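Local structure of extracellular ligand-binding receptor (Desulfohalobium retbaense DSM 5692, 5ERE) at residues S407-I412 with I427-G432; P421-A426 with V434-E439. The protein probably acts as an extracellular sensory receptor, with a solute-binding module that holds 2-oxo-4-methylpentanoic acid and a tandem PAS sensor module that holds cytosine. All coordinates share one frame; numbering follows the deposited sequence.

Interaction 1 of 2, residues S407-I412 with I427-G432. With CYT (6-aminopyrimidin-2(1H)-one), chain C.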
loop_
_atom_site.group_PDB
_atom_site.type_symbol
_atom_site.label_atom_id
_atom_site.label_comp_id
_atom_site.label_asym_id
_atom_site.label_seq_id
_atom_site.Cartn_x
_atom_site.Cartn_y
_atom_site.Cartn_z
ATOM N N SER A 407 35.153 -23.884 2.342
ATOM C CA SER A 407 36.274 -23.239 3.038
ATOM C C SER A 407 36.799 -21.994 2.290
ATOM O O SER A 407 37.521 -21.188 2.872
ATOM C CB SER A 407 37.429 -24.226 3.255
ATOM O OG SER A 407 38.008 -24.622 2.031
ATOM N N GLY A 408 36.415 -21.861 1.021
ATOM C CA GLY A 408 36.810 -20.753 0.160
ATOM C C GLY A 408 35.768 -19.642 0.089
ATOM O O GLY A 408 35.986 -18.628 -0.558
ATOM N N GLN A 409 34.632 -19.809 0.764
ATOM C CA GLN A 409 33.626 -18.751 0.776
ATOM C C GLN A 409 34.129 -17.585 1.655
ATOM O O GLN A 409 34.690 -17.787 2.735
ATOM C CB GLN A 409 32.266 -19.289 1.251
ATOM C CG GLN A 409 31.640 -20.270 0.245
ATOM C CD GLN A 409 30.207 -20.712 0.585
ATOM O OE1 GLN A 409 29.611 -20.294 1.584
ATOM N NE2 GLN A 409 29.669 -21.590 -0.243
ATOM N N GLU A 410 33.938 -16.371 1.178
ATOM C CA GLU A 410 34.605 -15.213 1.806
ATOM C C GLU A 410 34.257 -15.087 3.315
ATOM O O GLU A 410 35.140 -14.834 4.135
ATOM C CB GLU A 410 34.263 -13.928 1.032
ATOM C CG GLU A 410 32.822 -13.409 1.130
ATOM C CD GLU A 410 32.577 -12.600 2.403
ATOM O OE1 GLU A 410 31.407 -12.504 2.832
ATOM O OE2 GLU A 410 33.560 -12.073 2.982
ATOM N N GLN A 411 32.994 -15.313 3.683
ATOM C CA GLN A 411 32.579 -15.217 5.099
ATOM C C GLN A 411 33.175 -16.318 5.960
ATOM O O GLN A 411 33.404 -16.119 7.158
ATOM C CB GLN A 411 31.050 -15.229 5.231
ATOM C CG GLN A 411 30.344 -16.610 5.232
ATOM C CD GLN A 411 30.269 -17.219 3.838
ATOM O OE1 GLN A 411 30.927 -16.754 2.919
ATOM N NE2 GLN A 411 29.407 -18.218 3.668
ATOM N N ILE A 412 33.421 -17.477 5.353
ATOM C CA ILE A 412 33.930 -18.644 6.061
ATOM C C ILE A 412 35.412 -18.425 6.388
ATOM O O ILE A 412 35.901 -18.780 7.457
ATOM C CB ILE A 412 33.759 -19.954 5.220
ATOM C CG1 ILE A 412 32.284 -20.313 5.031
ATOM C CG2 ILE A 412 34.539 -21.114 5.833
ATOM C CD1 ILE A 412 31.553 -20.671 6.287
ATOM N N ILE A 427 26.456 -14.118 -2.162
ATOM C CA ILE A 427 27.349 -14.941 -2.972
ATOM C C ILE A 427 26.593 -16.200 -3.358
ATOM O O ILE A 427 25.555 -16.503 -2.780
ATOM C CB ILE A 427 28.671 -15.324 -2.224
ATOM C CG1 ILE A 427 28.348 -16.103 -0.915
ATOM C CG2 ILE A 427 29.538 -14.072 -1.918
ATOM C CD1 ILE A 427 29.580 -16.701 -0.206
ATOM N N LYS A 428 27.113 -16.922 -4.340
ATOM C CA LYS A 428 26.493 -18.179 -4.791
ATOM C C LYS A 428 26.710 -19.277 -3.746
ATOM O O LYS A 428 27.830 -19.572 -3.327
ATOM C CB LYS A 428 27.051 -18.593 -6.160
ATOM C CG LYS A 428 26.420 -19.868 -6.767
ATOM C CD LYS A 428 25.006 -19.640 -7.316
ATOM C CE LYS A 428 24.448 -20.907 -7.978
ATOM N NZ LYS A 428 25.106 -21.253 -9.282
HETATM N N MSE A 429 25.613 -19.861 -3.295
HETATM C CA MSE A 429 25.659 -20.895 -2.276
HETATM C C MSE A 429 25.599 -22.292 -2.947
HETATM O O MSE A 429 25.101 -22.398 -4.065
HETATM C CB MSE A 429 24.496 -20.695 -1.312
HETATM C CG MSE A 429 24.471 -19.329 -0.645
HETATM SE SE MSE A 429 25.948 -19.155 0.636
HETATM C CE MSE A 429 25.720 -17.247 1.097
ATOM N N VAL A 430 26.077 -23.345 -2.272
ATOM C CA VAL A 430 26.015 -24.713 -2.844
ATOM C C VAL A 430 24.588 -25.139 -3.122
ATOM O O VAL A 430 24.345 -26.028 -3.952
ATOM C CB VAL A 430 26.668 -25.792 -1.930
ATOM C CG1 VAL A 430 28.160 -25.593 -1.836
ATOM C CG2 VAL A 430 26.037 -25.824 -0.546
ATOM N N GLU A 431 23.647 -24.506 -2.415
ATOM C CA GLU A 431 22.228 -24.790 -2.580
ATOM C C GLU A 431 21.667 -24.361 -3.938
ATOM O O GLU A 431 20.553 -24.750 -4.280
ATOM C CB GLU A 431 21.431 -24.116 -1.456
ATOM C CG GLU A 431 21.596 -24.786 -0.110
ATOM C CD GLU A 431 22.843 -24.426 0.666
ATOM O OE1 GLU A 431 23.698 -23.600 0.214
ATOM O OE2 GLU A 431 22.970 -24.995 1.767
ATOM N N GLY A 432 22.432 -23.556 -4.687
ATOM C CA GLY A 432 22.091 -23.188 -6.053
ATOM C C GLY A 432 21.572 -21.782 -6.315
ATOM O O GLY A 432 20.953 -21.543 -7.350
HETATM N N3 CYT C . 25.479 -22.911 2.127
HETATM C C4 CYT C . 25.158 -22.824 3.417
HETATM N N1 CYT C . 27.455 -21.647 2.545
HETATM C C2 CYT C . 26.621 -22.335 1.653
HETATM O O2 CYT C . 26.922 -22.375 0.438
HETATM N N4 CYT C . 24.009 -23.434 3.825
HETATM C C5 CYT C . 25.998 -22.124 4.352
HETATM C C6 CYT C . 27.122 -21.557 3.881
#

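Interaction 2 of 2, residues P421-A426 with V434-E439. With CYT (6-aminopyrimidin-2(1H)-one), chain C.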
loop_
_atom_site.group_PDB
_atom_site.type_symbol
_atom_site.label_atom_id
_atom_site.label_comp_id
_atom_site.label_asym_id
_atom_site.label_seq_id
_atom_site.Cartn_x
_atom_site.Cartn_y
_atom_site.Cartn_z
ATOM N N PRO A 421 31.540 -14.077 14.817
ATOM C CA PRO A 421 30.406 -14.180 13.894
ATOM C C PRO A 421 30.614 -13.384 12.622
ATOM O O PRO A 421 31.298 -12.372 12.635
ATOM C CB PRO A 421 29.242 -13.582 14.673
ATOM C CG PRO A 421 29.670 -13.580 16.102
ATOM C CD PRO A 421 31.155 -13.473 16.106
ATOM N N VAL A 422 29.983 -13.824 11.550
ATOM C CA VAL A 422 30.043 -13.111 10.267
ATOM C C VAL A 422 28.663 -13.089 9.604
ATOM O O VAL A 422 27.791 -13.946 9.872
ATOM C CB VAL A 422 31.075 -13.753 9.324
ATOM C CG1 VAL A 422 32.486 -13.640 9.905
ATOM C CG2 VAL A 422 30.739 -15.245 9.041
ATOM N N LEU A 423 28.446 -12.074 8.772
ATOM C CA LEU A 423 27.325 -12.031 7.840
ATOM C C LEU A 423 27.959 -11.972 6.477
ATOM O O LEU A 423 28.793 -11.103 6.248
ATOM C CB LEU A 423 26.396 -10.822 8.085
ATOM C CG LEU A 423 25.153 -10.735 7.174
ATOM C CD1 LEU A 423 24.137 -11.881 7.499
ATOM C CD2 LEU A 423 24.470 -9.399 7.256
ATOM N N SER A 424 27.585 -12.880 5.567
ATOM C CA SER A 424 28.243 -12.904 4.262
ATOM C C SER A 424 27.744 -11.787 3.347
ATOM O O SER A 424 26.678 -11.203 3.554
ATOM C CB SER A 424 28.043 -14.263 3.557
ATOM O OG SER A 424 26.733 -14.382 3.033
ATOM N N GLN A 425 28.547 -11.486 2.329
ATOM C CA GLN A 425 28.079 -10.781 1.149
ATOM C C GLN A 425 27.107 -11.710 0.422
ATOM O O GLN A 425 27.086 -12.881 0.714
ATOM C CB GLN A 425 29.251 -10.450 0.208
ATOM C CG GLN A 425 30.406 -9.703 0.802
ATOM C CD GLN A 425 30.040 -8.282 1.239
ATOM O OE1 GLN A 425 29.029 -7.715 0.802
ATOM N NE2 GLN A 425 30.860 -7.706 2.110
ATOM N N ALA A 426 26.358 -11.197 -0.547
ATOM C CA ALA A 426 25.475 -12.031 -1.376
ATOM C C ALA A 426 26.277 -12.828 -2.405
ATOM O O ALA A 426 26.763 -12.274 -3.379
ATOM C CB ALA A 426 24.445 -11.159 -2.063
ATOM N N VAL A 434 22.134 -17.215 -5.311
ATOM C CA VAL A 434 22.885 -16.128 -4.679
ATOM C C VAL A 434 22.157 -15.765 -3.382
ATOM O O VAL A 434 21.010 -15.300 -3.415
ATOM C CB VAL A 434 22.987 -14.920 -5.594
ATOM C CG1 VAL A 434 23.762 -13.799 -4.973
ATOM C CG2 VAL A 434 23.660 -15.329 -6.901
ATOM N N GLY A 435 22.802 -16.007 -2.252
ATOM C CA GLY A 435 22.158 -15.746 -0.980
ATOM C C GLY A 435 23.092 -15.111 0.030
ATOM O O GLY A 435 24.225 -14.750 -0.279
ATOM N N ILE A 436 22.592 -15.015 1.256
ATOM C CA ILE A 436 23.299 -14.390 2.388
ATOM C C ILE A 436 23.244 -15.325 3.611
ATOM O O ILE A 436 22.168 -15.809 3.960
ATOM C CB ILE A 436 22.687 -13.014 2.756
ATOM C CG1 ILE A 436 22.922 -12.018 1.618
ATOM C CG2 ILE A 436 23.309 -12.466 4.060
ATOM C CD1 ILE A 436 22.058 -10.777 1.714
ATOM N N ASP A 437 24.439 -15.614 4.142
ATOM C CA ASP A 437 24.735 -16.551 5.228
ATOM C C ASP A 437 25.104 -15.813 6.523
ATOM O O ASP A 437 25.982 -14.945 6.507
ATOM C CB ASP A 437 25.908 -17.458 4.784
ATOM C CG ASP A 437 26.259 -18.547 5.814
ATOM O OD1 ASP A 437 25.401 -18.928 6.621
ATOM O OD2 ASP A 437 27.409 -19.035 5.799
ATOM N N LEU A 438 24.438 -16.128 7.632
ATOM C CA LEU A 438 24.839 -15.620 8.945
ATOM C C LEU A 438 25.416 -16.765 9.752
ATOM O O LEU A 438 24.728 -17.779 9.964
ATOM C CB LEU A 438 23.642 -14.983 9.670
ATOM C CG LEU A 438 23.809 -14.532 11.128
ATOM C CD1 LEU A 438 24.939 -13.583 11.322
ATOM C CD2 LEU A 438 22.518 -13.881 11.573
ATOM N N GLU A 439 26.673 -16.630 10.174
ATOM C CA GLU A 439 27.349 -17.701 10.929
ATOM C C GLU A 439 27.905 -17.266 12.266
ATOM O O GLU A 439 28.440 -16.167 12.410
ATOM C CB GLU A 439 28.497 -18.299 10.127
ATOM C CG GLU A 439 28.108 -18.833 8.745
ATOM C CD GLU A 439 28.588 -20.271 8.454
ATOM O OE1 GLU A 439 29.088 -20.971 9.369
ATOM O OE2 GLU A 439 28.437 -20.718 7.289
HETATM N N3 CYT C . 25.479 -22.911 2.127
HETATM C C4 CYT C . 25.158 -22.824 3.417
HETATM N N1 CYT C . 27.455 -21.647 2.545
HETATM C C2 CYT C . 26.621 -22.335 1.653
HETATM O O2 CYT C . 26.922 -22.375 0.438
HETATM N N4 CYT C . 24.009 -23.434 3.825
HETATM C C5 CYT C . 25.998 -22.124 4.352
HETATM C C6 CYT C . 27.122 -21.557 3.881
#

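Interaction 1 of 2, residues S407-I412 with I427-G432
Four residues of the sensor domain's cytosine pocket, Q409, M429, V430 and E431, come from these two segments, where Q409 meets I427 and M429. Q409 is the N-cap residue of helix 410-418. Its chain is extended beyond CG (chi2 -173°), and the amide end, OE1 and NE2, reaches the N1/O2 side of the ligand. NE2 gives cytosine O2 a nearly straight hydrogen bond of 2.9 Å, at 171°. OE1 of Q409 lies 2.7 Å from cytosine N1. The same OE1 accepts a 2.9 Å bond from Q411 NE2, which helps to fix the amide's rotation. An alanine in place of Q409 would probably leave cytosine O2 with the V430 N-H as its remaining donor here and Q411 NE2 without this acceptor. V430 N binds O2 from the type I turn M429-G432, at 3.0 Å. E431 accepts hydrogen bonds from N3 at OE1 (2.7 Å) and N4 at OE2 (2.8 Å). The M429 selenium lies over one ring face at the C2-O2 bond, 3.4 Å from C2. I427 CD1 packs against Q409 CB and sits 3.4 Å from Q411 OE1, a buried oxygen with no polar partner. Such a pocket fits a Cache (PAS-like) sensor domain.

Interaction 2 of 2, residues P421-A426 with V434-E439
The flat groups are the cytosine ring and the carboxylates of D437 and E439, acids on the strand that pairs with V422 and S424. Both acids come to the ring's edge at C6. E439 OE2 is close to the ring plane, 3.7 Å from cytosine C6. D437 OD2 is nearer, 3.2 Å from C6, and is displaced from the plane toward the face over which M429 lies. The strands run antiparallel. V422 and E439 form a hydrogen-bonded pair, with V422 N to E439 O at 2.9 Å and E439 N to V422 O at 2.9 Å. Their side chains stand side by side on one face of the pairing. L423 and L438, the next, non-hydrogen-bonded pair, occupy the other. L423 CD1 lies 3.6 Å from I436 CG2 and also touches L438 CB. F340 and M343 of the long helix 324-357 pack on this leucine face. S424 N then bonds to D437 O at 2.8 Å. The S424 OG is turned between the backbone N and the carbonyl carbon (chi1 76°). There it accepts the D437 N-H in an almost straight bond of 2.8 Å, at 175°, and donates to Q425 O. The hydroxyl thus takes the place of a main-chain carbonyl as the partner of D437 N. Further on, A426 CB packs against V434 CG1 and I436 CG1. The acids have second partners: D437 OD1 bonds to S454, and E439 OE1 to S452. D437 OD2 also accepts from Q411 NE2. D437 OD2 and E439 OE2 are 2.5 Å apart. Acid oxygens this close suggest that one group probably carries a proton, which would lessen the negative charge beside the cytosine.

The segments alternate along the chain: 407-412, 421-426, 427-432, 434-439. The centres of the two interactions are about 8 Å apart, and both lie in the sensor domain. Helix 410-418 leads into strand 422-423 and then strand 427-428. Both strands pair with strand 434-443 in one antiparallel sheet. The contacts join where I427 O meets G435 N at 2.8 Å, a probable hydrogen bond. Q411 NE2 and D437 OD2, 3.0 Å apart, probably link the helix to the sheet. Both interactions touch the cytosine. Interaction 1 supplies its main polar grips, and interaction 2 supplies acids from the sheet, so the start of the helix, the turn and the sheet meet at one ligand.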